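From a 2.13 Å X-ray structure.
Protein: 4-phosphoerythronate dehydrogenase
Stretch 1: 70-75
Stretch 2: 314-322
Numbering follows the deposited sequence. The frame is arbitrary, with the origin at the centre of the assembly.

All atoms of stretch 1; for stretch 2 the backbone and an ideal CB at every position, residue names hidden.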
# COMPACT_ATOMS: atom_id res chain seq x y z
N ILE A 70 -25.03 38.83 12.25
CA ILE A 70 -24.35 37.74 11.56
C ILE A 70 -22.96 38.26 11.19
O ILE A 70 -22.85 39.32 10.56
CB ILE A 70 -25.08 37.27 10.27
CG1 ILE A 70 -26.50 36.75 10.55
CG2 ILE A 70 -24.29 36.18 9.57
CD1 ILE A 70 -26.56 35.41 11.27
N LYS A 71 -21.92 37.51 11.59
CA LYS A 71 -20.52 37.95 11.42
C LYS A 71 -19.77 37.31 10.24
O LYS A 71 -18.62 37.70 9.97
CB LYS A 71 -19.73 37.68 12.71
CG LYS A 71 -20.34 38.29 13.97
CD LYS A 71 -19.63 37.78 15.22
CE LYS A 71 -18.13 38.05 15.18
NZ LYS A 71 -17.53 37.82 16.52
N SER A 72 -20.39 36.33 9.56
CA SER A 72 -19.77 35.69 8.40
C SER A 72 -20.78 35.09 7.42
O SER A 72 -21.98 35.06 7.71
CB SER A 72 -18.76 34.61 8.84
OG SER A 72 -19.42 33.44 9.32
N ILE A 73 -20.28 34.69 6.24
CA ILE A 73 -21.01 33.85 5.26
C ILE A 73 -20.26 32.50 5.03
O ILE A 73 -19.13 32.45 4.45
CB ILE A 73 -21.22 34.59 3.92
CG1 ILE A 73 -22.09 35.83 4.12
CG2 ILE A 73 -21.90 33.69 2.89
CD1 ILE A 73 -22.00 36.81 2.96
N GLY A 74 -20.89 31.43 5.51
CA GLY A 74 -20.33 30.07 5.39
C GLY A 74 -20.79 29.42 4.10
O GLY A 74 -21.87 28.80 4.03
N LEU A 75 -20.01 29.61 3.05
CA LEU A 75 -20.13 28.80 1.84
C LEU A 75 -19.94 27.35 2.20
O LEU A 75 -18.96 27.02 2.88
CB LEU A 75 -19.01 29.14 0.85
CG LEU A 75 -19.22 30.27 -0.12
CD1 LEU A 75 -20.44 31.13 0.16
CD2 LEU A 75 -17.95 31.11 -0.11
N UNK A 314 -16.59 26.41 11.06
CA UNK A 314 -16.03 27.77 10.91
C UNK A 314 -17.09 28.82 11.23
O UNK A 314 -16.76 29.86 11.76
CB UNK A 314 -15.49 27.98 9.49
N UNK A 315 -18.35 28.54 10.88
CA UNK A 315 -19.42 29.51 11.04
C UNK A 315 -19.72 29.77 12.51
O UNK A 315 -19.80 30.93 12.91
CB UNK A 315 -20.68 29.03 10.32
N UNK A 316 -19.84 28.68 13.29
CA UNK A 316 -19.96 28.76 14.76
C UNK A 316 -18.76 29.50 15.41
O UNK A 316 -18.93 30.30 16.35
CB UNK A 316 -20.07 27.35 15.34
N UNK A 317 -17.55 29.22 14.91
CA UNK A 317 -16.34 29.78 15.51
C UNK A 317 -16.36 31.31 15.40
O UNK A 317 -16.12 32.02 16.40
CB UNK A 317 -15.09 29.21 14.84
N UNK A 318 -16.68 31.81 14.21
CA UNK A 318 -16.67 33.26 13.89
C UNK A 318 -17.81 33.98 14.61
O UNK A 318 -17.66 35.13 15.03
CB UNK A 318 -16.79 33.48 12.38
N UNK A 319 -18.92 33.29 14.77
CA UNK A 319 -19.99 33.72 15.69
C UNK A 319 -19.47 33.84 17.13
O UNK A 319 -19.86 34.76 17.84
CB UNK A 319 -21.16 32.74 15.64
N UNK A 320 -18.58 32.94 17.54
CA UNK A 320 -17.86 33.05 18.84
C UNK A 320 -16.59 33.95 18.83
O UNK A 320 -15.83 33.98 19.81
CB UNK A 320 -17.45 31.65 19.29
N UNK A 321 -16.36 34.69 17.75
CA UNK A 321 -15.14 35.45 17.62
C UNK A 321 -13.88 34.60 17.58
O UNK A 321 -12.78 35.16 17.63
CB UNK A 321 -15.04 36.45 18.78
N UNK A 322 -14.01 33.27 17.50
CA UNK A 322 -12.86 32.38 17.33
C UNK A 322 -12.41 32.29 15.85
O UNK A 322 -13.07 32.84 14.95
CB UNK A 322 -13.21 30.99 17.86

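The second stretch is a helix through 319 that runs nearly antiparallel to strand 72-75, at 171° and 8.5 Å between axes. The strand offers S72 and G74 to it, while I73 points away; K71 extends the contact past the helix end.

Position 314 points its CB toward the strand, yet nothing of stretch 1 lies within 5.5 Å of it. The space is undemanding, and polar or apolar chains would serve. It is D314, whose carboxylate oxygens are hydrogen-bonded outside the two stretches.

At 315 the CB leaves sideways, 4.7 Å from S72 OG and 5.1 Å from G74 CA. Because G74 has no side chain, the strand is low here, and a small or beta-branched residue could lean over it: serine, threonine, valine or alanine. The deposited T315, chi1 m, sets its OG1 3.6 Å from G74 CA and its CG2 4.2 Å from S72 OG. An ideal CB on G74 would come within 2.3 Å of T315 OG1, so glycine and threonine fit as a pair. A water donates to T315 O at 2.8 Å and hydrogen-bonds S72 OG at 2.6 Å, joining strand to helix.

Positions 316 and 317 have no part of stretch 1 near their CB atoms, so stretch 1 would accept almost any helix-compatible residue at either; they are I316 and A317.

Position 318 points toward the strand, its CB 4.0 Å from S72 OG and 5.1 Å from K71 CB. A medium apolar chain, leucine or methionine, could run along the strand, and a small polar one could address the serine hydroxyl. L318, with chi1 m and chi2 t, takes the apolar course and packs CD1 3.6 Å from S72 CB. Its carbonyl O meets the lysine chain, 3.0 Å from K71 CE.

Position 319 points away. Many residues would do; A319 adds little bulk, and its O lies 4.0 Å from K71 CD.

At 320 the chain leaves helical angles and the CB faces away, so stretch 1 sets no demand; a short polar chain could turn back to a carbonyl of the helix end. N320 does so, ND2 donating to I316 O at 3.0 Å.

Position 321 has phi 63°, which favours glycine, with asparagine a possible alternative. An ideal CB would sit 3.6 Å from K71 NZ. G321 presents its CA 3.5 Å from K71 NZ.

Position 322 points away, so many residues would do, polar or apolar; it is E322.

Stretch 2 314-322: DTIALANGE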
# COMPACT_ATOMS: atom_id res chain seq x y z
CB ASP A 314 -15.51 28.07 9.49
CG ASP A 314 -14.09 27.56 9.25
OD1 ASP A 314 -13.48 26.98 10.18
OD2 ASP A 314 -13.58 27.75 8.12
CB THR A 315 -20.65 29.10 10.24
OG1 THR A 315 -20.26 29.05 8.87
CG2 THR A 315 -21.82 30.11 10.42
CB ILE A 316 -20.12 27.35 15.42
CG1 ILE A 316 -21.52 26.79 15.09
CG2 ILE A 316 -19.88 27.38 16.94
CD1 ILE A 316 -21.92 25.54 15.84
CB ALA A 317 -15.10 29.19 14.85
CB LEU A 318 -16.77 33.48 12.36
CG LEU A 318 -15.54 33.05 11.54
CD1 LEU A 318 -15.79 33.03 10.02
CD2 LEU A 318 -14.36 33.95 11.94
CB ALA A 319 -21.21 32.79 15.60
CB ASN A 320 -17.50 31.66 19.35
CG ASN A 320 -18.68 30.99 20.00
OD1 ASN A 320 -19.08 31.37 21.09
ND2 ASN A 320 -19.25 30.00 19.32
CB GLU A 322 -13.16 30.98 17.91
CG GLU A 322 -12.52 30.69 19.27
CD GLU A 322 -13.47 30.90 20.42
OE1 GLU A 322 -13.84 29.90 21.06
OE2 GLU A 322 -13.87 32.07 20.68
O HOH W 1 -20.45 33.32 11.71
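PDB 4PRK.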